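Local coordinates for protein exotoxin (PDB 3URY) that is a superantigen-like exotoxin of Staphylococcus aureus, probably secreted to interfere with the host's immune defences, at residues 21-26 and 61-66; 88-93 and 120-125. All coordinates share one frame; numbering follows the deposited sequence.

Interaction 1 of 2, residues 21-26 and 61-66; sequences NEIGII and VHRNVD
I23 and R63 run alongside each other in the same direction. CG1 of I23 sits over one face of the R63 guanidinium, 3.6 Å above its plane and toward the rim, and CD1 of I23 comes within 3.1 Å of NH1 of R63, a tight apolar approach to a charged group. The R63 chain is stretched out as far as NE, which carries its flat head over the isoleucine. The CG2 branch of I23 turns instead to V61, meeting CG1 at 3.8 Å. On the face that carries E22 and H62, V65 packs its CG2 3.7 Å from the backbone N of G24. H62, with CG beside its own backbone N (chi1 -64°), brings CD2 to 3.7 Å from CD1 of I26, while its NE2 bonds to G58 O and its ring meets Y57 edge-to-face. At the other end D66 OD1 accepts N21 N at 2.8 Å from above the carboxylate plane, 43° out of it, and also bonds S89; water 1 spans D66 OD2 and, weakly, N21 OD1. Paired backbone bonds join E22 with V65 and G24 with H62. Between them the register slips by one where N64, in the left-handed backbone region, faces E22 together with V65: a G1 beta bulge at the corner of an antiparallel pair in the OB-fold domain.

Interaction 2 of 2, residues 88-93 and 120-125; sequences KSNSKK and ITKEQI
N90 uses both ends of its side-chain amide on the backbone of 121-123. ND2 gives a hydrogen bond to T121 O at 3.0 Å, and the acceptor lies almost exactly in the amide plane. OD1 takes the N-H of E123 at 2.9 Å, with the donor standing 45° out of the carbonyl plane. Two bonds to one short turn fix the rotation of the amide. E123 returns the grip. Its CB stands 3.8 Å from N90 OD1. At CB the first torsion (chi1 -103°) lies off the staggered positions, and from CG onward the chain runs extended toward 91-92. CG passes 4.1 Å from K92 NZ; CD reaches S91, 3.7 Å from its CB. OE1 accepts S91 N at 2.6 Å, from above the carboxylate plane, and takes a second hydrogen bond from water 3, which also donates to S89 O. OE2 makes a long salt bridge of 3.9 Å to K92 NZ, the two side chains crossing at about a right angle. In the two-domain architecture shared with the superantigens, these bonds tie the loop between the OB-fold and beta-grasp domains back onto the turn after strand 111-120. Farther along, Q124, its outer chain straight, delivers OE1 to K88 N at 2.8 Å. Two bends near the end of the K122 chain curl NZ back to Q124 O, nearly along the C=O axis; NZ also binds T87 OG1 and forms a salt bridge with D66. Water 2 accepts from K122 NZ and Q124 N and lies within bonding range of K88 O and N90 OD1.

Interaction 1 lies inside the OB-fold domain, whereas interaction 2 spans its boundary with the beta-grasp domain. Each is partly buried, with covered residues such as G24, V65 and K122 beside exposed ones such as R63 and K92. Interaction 1 pairs strands through antiparallel backbone bonds interrupted by a bulge, with side-chain and water bonds at one end; interaction 2 joins mostly irregular chain and relies mainly on side chains and waters. The D66 carboxylate is common to both, one oxygen turned to each side of interaction 2. N21 OD1 also packs 3.1 Å from S89 CB. The corner at N64 and the strand that leaves it thus adjoin the start of the interdomain loop, and a beta-grasp lysine probably helps neutralise the buried D66.

Interaction 1 of 2, residues 21-26 and 61-66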
loop_
_atom_site.group_PDB
_atom_site.type_symbol
_atom_site.label_atom_id
_atom_site.label_comp_id
_atom_site.label_asym_id
_atom_site.label_seq_id
_atom_site.Cartn_x
_atom_site.Cartn_y
_atom_site.Cartn_z
ATOM N N ASN A 21 -11.593 -9.333 -7.606
ATOM C CA ASN A 21 -12.242 -10.139 -8.663
ATOM C C ASN A 21 -12.913 -9.291 -9.689
ATOM O O ASN A 21 -14.059 -9.495 -10.076
ATOM C CB ASN A 21 -13.198 -11.182 -8.043
ATOM C CG ASN A 21 -12.445 -12.199 -7.179
ATOM O OD1 ASN A 21 -11.248 -12.471 -7.398
ATOM N ND2 ASN A 21 -13.101 -12.698 -6.150
ATOM N N GLU A 22 -12.138 -8.313 -10.126
ATOM C CA GLU A 22 -12.556 -7.344 -11.085
ATOM C C GLU A 22 -11.925 -7.542 -12.414
ATOM O O GLU A 22 -11.055 -8.388 -12.591
ATOM C CB GLU A 22 -12.145 -5.981 -10.567
ATOM C CG GLU A 22 -13.122 -5.518 -9.501
ATOM C CD GLU A 22 -14.501 -5.213 -10.076
ATOM O OE1 GLU A 22 -14.638 -5.113 -11.337
ATOM O OE2 GLU A 22 -15.427 -5.019 -9.246
ATOM N N ILE A 23 -12.323 -6.661 -13.316
ATOM C CA ILE A 23 -11.848 -6.565 -14.687
ATOM C C ILE A 23 -11.198 -5.208 -14.800
ATOM O O ILE A 23 -11.664 -4.177 -14.215
ATOM C CB ILE A 23 -13.015 -6.616 -15.695
ATOM C CG1 ILE A 23 -13.671 -7.994 -15.652
ATOM C CG2 ILE A 23 -12.562 -6.317 -17.120
ATOM C CD1 ILE A 23 -15.039 -7.963 -16.309
ATOM N N GLY A 24 -10.069 -5.242 -15.482
ATOM C CA GLY A 24 -9.287 -4.050 -15.813
ATOM C C GLY A 24 -9.297 -3.794 -17.330
ATOM O O GLY A 24 -9.163 -4.753 -18.120
ATOM N N ILE A 25 -9.501 -2.532 -17.711
ATOM C CA ILE A 25 -9.541 -2.063 -19.118
ATOM C C ILE A 25 -8.531 -0.943 -19.376
ATOM O O ILE A 25 -8.596 0.144 -18.781
ATOM C CB ILE A 25 -10.955 -1.519 -19.445
ATOM C CG1 ILE A 25 -11.957 -2.650 -19.226
ATOM C CG2 ILE A 25 -11.066 -0.928 -20.861
ATOM C CD1 ILE A 25 -13.416 -2.100 -19.067
ATOM N N ILE A 26 -7.588 -1.237 -20.256
ATOM C CA ILE A 26 -6.516 -0.309 -20.625
ATOM C C ILE A 26 -6.748 0.217 -22.054
ATOM O O ILE A 26 -6.811 -0.556 -23.032
ATOM C CB ILE A 26 -5.173 -1.036 -20.496
ATOM C CG1 ILE A 26 -4.948 -1.337 -19.023
ATOM C CG2 ILE A 26 -4.018 -0.189 -21.012
ATOM C CD1 ILE A 26 -3.638 -2.081 -18.730
ATOM N N VAL A 61 -8.134 -5.782 -22.183
ATOM C CA VAL A 61 -8.867 -6.275 -21.045
ATOM C C VAL A 61 -7.990 -7.174 -20.198
ATOM O O VAL A 61 -7.201 -7.956 -20.716
ATOM C CB VAL A 61 -10.125 -7.079 -21.508
ATOM C CG1 VAL A 61 -10.961 -7.517 -20.312
ATOM C CG2 VAL A 61 -11.013 -6.268 -22.497
ATOM N N HIS A 62 -8.121 -7.053 -18.883
ATOM C CA HIS A 62 -7.358 -7.872 -17.962
ATOM C C HIS A 62 -8.256 -8.354 -16.867
ATOM O O HIS A 62 -8.780 -7.544 -16.072
ATOM C CB HIS A 62 -6.193 -7.082 -17.380
ATOM C CG HIS A 62 -5.165 -6.667 -18.405
ATOM N ND1 HIS A 62 -4.172 -7.481 -18.804
ATOM C CD2 HIS A 62 -5.005 -5.476 -19.111
ATOM C CE1 HIS A 62 -3.414 -6.848 -19.719
ATOM N NE2 HIS A 62 -3.926 -5.621 -19.907
ATOM N N ARG A 63 -8.466 -9.664 -16.801
ATOM C CA ARG A 63 -9.447 -10.233 -15.795
ATOM C C ARG A 63 -8.763 -10.776 -14.558
ATOM O O ARG A 63 -7.535 -10.889 -14.531
ATOM C CB ARG A 63 -10.320 -11.370 -16.389
ATOM C CG ARG A 63 -11.170 -10.836 -17.505
ATOM C CD ARG A 63 -12.219 -11.847 -18.022
ATOM N NE ARG A 63 -13.064 -11.056 -18.867
ATOM C CZ ARG A 63 -14.257 -10.569 -18.545
ATOM N NH1 ARG A 63 -14.868 -10.895 -17.404
ATOM N NH2 ARG A 63 -14.868 -9.791 -19.419
ATOM N N ASN A 64 -9.552 -11.141 -13.552
ATOM C CA ASN A 64 -8.999 -11.631 -12.295
ATOM C C ASN A 64 -8.005 -10.631 -11.772
ATOM O O ASN A 64 -6.855 -10.998 -11.562
ATOM C CB ASN A 64 -8.245 -12.964 -12.458
ATOM C CG ASN A 64 -9.163 -14.104 -12.776
ATOM O OD1 ASN A 64 -8.864 -14.919 -13.632
ATOM N ND2 ASN A 64 -10.319 -14.127 -12.137
ATOM N N VAL A 65 -8.380 -9.352 -11.700
ATOM C CA VAL A 65 -7.463 -8.419 -11.086
ATOM C C VAL A 65 -8.121 -7.883 -9.822
ATOM O O VAL A 65 -9.370 -7.777 -9.726
ATOM C CB VAL A 65 -6.949 -7.305 -12.051
ATOM C CG1 VAL A 65 -6.046 -7.902 -13.125
ATOM C CG2 VAL A 65 -8.094 -6.546 -12.658
ATOM N N ASP A 66 -7.275 -7.670 -8.814
ATOM C CA ASP A 66 -7.652 -7.067 -7.531
ATOM C C ASP A 66 -6.907 -5.718 -7.448
ATOM O O ASP A 66 -5.753 -5.611 -7.808
ATOM C CB ASP A 66 -7.214 -7.934 -6.327
ATOM C CG ASP A 66 -8.016 -9.262 -6.146
ATOM O OD1 ASP A 66 -8.826 -9.663 -7.022
ATOM O OD2 ASP A 66 -7.791 -9.935 -5.080
HETATM O O HOH W 1 -8.961 -12.224 -4.923
#

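Interaction 2 of 2, residues 88-93 and 120-125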
loop_
_atom_site.group_PDB
_atom_site.type_symbol
_atom_site.label_atom_id
_atom_site.label_comp_id
_atom_site.label_asym_id
_atom_site.label_seq_id
_atom_site.Cartn_x
_atom_site.Cartn_y
_atom_site.Cartn_z
ATOM N N LYS A 88 -2.995 -9.989 -8.771
ATOM C CA LYS A 88 -3.781 -11.011 -9.366
ATOM C C LYS A 88 -4.730 -11.500 -8.267
ATOM O O LYS A 88 -4.360 -11.601 -7.081
ATOM C CB LYS A 88 -2.886 -12.188 -9.784
ATOM C CG LYS A 88 -3.653 -13.182 -10.695
ATOM C CD LYS A 88 -2.841 -14.474 -10.887
ATOM C CE LYS A 88 -1.356 -14.174 -10.902
ATOM N NZ LYS A 88 -0.570 -15.416 -11.136
ATOM N N SER A 89 -5.944 -11.836 -8.680
ATOM C CA SER A 89 -6.964 -12.311 -7.751
ATOM C C SER A 89 -6.528 -13.681 -7.223
ATOM O O SER A 89 -5.680 -14.343 -7.828
ATOM C CB SER A 89 -8.330 -12.420 -8.473
ATOM O OG SER A 89 -8.672 -11.188 -9.072
ATOM N N ASN A 90 -7.123 -14.094 -6.105
ATOM C CA ASN A 90 -6.809 -15.383 -5.485
ATOM C C ASN A 90 -7.132 -16.568 -6.371
ATOM O O ASN A 90 -8.054 -16.502 -7.154
ATOM C CB ASN A 90 -7.608 -15.541 -4.191
ATOM C CG ASN A 90 -7.108 -14.656 -3.035
ATOM O OD1 ASN A 90 -6.150 -13.904 -3.137
ATOM N ND2 ASN A 90 -7.789 -14.768 -1.925
ATOM N N SER A 91 -6.334 -17.626 -6.247
ATOM C CA SER A 91 -6.500 -18.917 -6.919
ATOM C C SER A 91 -7.302 -19.825 -6.032
ATOM O O SER A 91 -7.831 -20.826 -6.455
ATOM C CB SER A 91 -5.159 -19.611 -7.015
ATOM O OG SER A 91 -4.405 -19.147 -8.078
ATOM N N LYS A 92 -7.300 -19.480 -4.765
ATOM C CA LYS A 92 -7.896 -20.275 -3.713
ATOM C C LYS A 92 -8.032 -19.495 -2.397
ATOM O O LYS A 92 -7.597 -18.337 -2.284
ATOM C CB LYS A 92 -6.966 -21.461 -3.461
ATOM C CG LYS A 92 -5.528 -21.065 -3.156
ATOM C CD LYS A 92 -4.739 -22.299 -2.706
ATOM C CE LYS A 92 -3.286 -21.974 -2.475
ATOM N NZ LYS A 92 -3.240 -20.785 -1.590
ATOM N N LYS A 93 -8.630 -20.159 -1.410
ATOM C CA LYS A 93 -8.824 -19.571 -0.102
ATOM C C LYS A 93 -7.494 -19.256 0.537
ATOM O O LYS A 93 -6.557 -20.036 0.423
ATOM C CB LYS A 93 -9.567 -20.542 0.799
ATOM C CG LYS A 93 -10.957 -20.859 0.293
ATOM C CD LYS A 93 -11.621 -21.944 1.094
ATOM C CE LYS A 93 -13.007 -22.175 0.563
ATOM N NZ LYS A 93 -13.678 -23.220 1.309
ATOM N N ILE A 120 -4.069 -11.553 6.534
ATOM C CA ILE A 120 -3.800 -11.659 5.139
ATOM C C ILE A 120 -4.816 -12.623 4.547
ATOM O O ILE A 120 -4.896 -13.824 4.940
ATOM C CB ILE A 120 -2.378 -12.183 4.922
ATOM C CG1 ILE A 120 -1.390 -11.154 5.481
ATOM C CG2 ILE A 120 -2.125 -12.431 3.459
ATOM C CD1 ILE A 120 0.001 -11.723 5.672
ATOM N N THR A 121 -5.583 -12.104 3.590
ATOM C CA THR A 121 -6.596 -12.901 2.906
ATOM C C THR A 121 -6.378 -12.956 1.409
ATOM O O THR A 121 -7.246 -13.483 0.692
ATOM C CB THR A 121 -8.036 -12.406 3.177
ATOM O OG1 THR A 121 -8.120 -11.023 2.862
ATOM C CG2 THR A 121 -8.435 -12.627 4.629
ATOM N N LYS A 122 -5.196 -12.499 0.955
ATOM C CA LYS A 122 -4.834 -12.460 -0.457
ATOM C C LYS A 122 -3.536 -13.208 -0.788
ATOM O O LYS A 122 -2.535 -13.065 -0.097
ATOM C CB LYS A 122 -4.701 -11.002 -0.905
ATOM C CG LYS A 122 -6.096 -10.391 -1.203
ATOM C CD LYS A 122 -6.091 -8.970 -1.744
ATOM C CE LYS A 122 -5.105 -8.700 -2.876
ATOM N NZ LYS A 122 -5.196 -9.583 -4.059
ATOM N N GLU A 123 -3.583 -14.041 -1.809
ATOM C CA GLU A 123 -2.390 -14.774 -2.282
ATOM C C GLU A 123 -1.291 -13.839 -2.712
ATOM O O GLU A 123 -0.115 -14.090 -2.531
ATOM C CB GLU A 123 -2.716 -15.582 -3.522
ATOM C CG GLU A 123 -2.908 -17.042 -3.329
ATOM C CD GLU A 123 -3.052 -17.761 -4.654
ATOM O OE1 GLU A 123 -3.841 -17.313 -5.489
ATOM O OE2 GLU A 123 -2.345 -18.760 -4.852
ATOM N N GLN A 124 -1.677 -12.774 -3.391
ATOM C CA GLN A 124 -0.698 -11.795 -3.862
ATOM C C GLN A 124 -1.141 -10.451 -3.329
ATOM O O GLN A 124 -2.319 -10.123 -3.487
ATOM C CB GLN A 124 -0.669 -11.776 -5.359
ATOM C CG GLN A 124 0.520 -11.008 -5.950
ATOM C CD GLN A 124 0.553 -11.107 -7.448
ATOM O OE1 GLN A 124 -0.278 -10.509 -8.115
ATOM N NE2 GLN A 124 1.574 -11.784 -7.984
ATOM N N ILE A 125 -0.218 -9.754 -2.653
ATOM C CA ILE A 125 -0.464 -8.453 -2.031
ATOM C C ILE A 125 0.553 -7.413 -2.491
ATOM O O ILE A 125 1.705 -7.737 -2.744
ATOM C CB ILE A 125 -0.480 -8.441 -0.473
ATOM C CG1 ILE A 125 -1.538 -9.333 0.111
ATOM C CG2 ILE A 125 -0.969 -7.105 0.113
ATOM C CD1 ILE A 125 -1.992 -8.782 1.472
HETATM O O HOH W 2 -4.608 -12.348 -4.339
HETATM O O HOH W 3 -2.981 -14.925 -7.038
#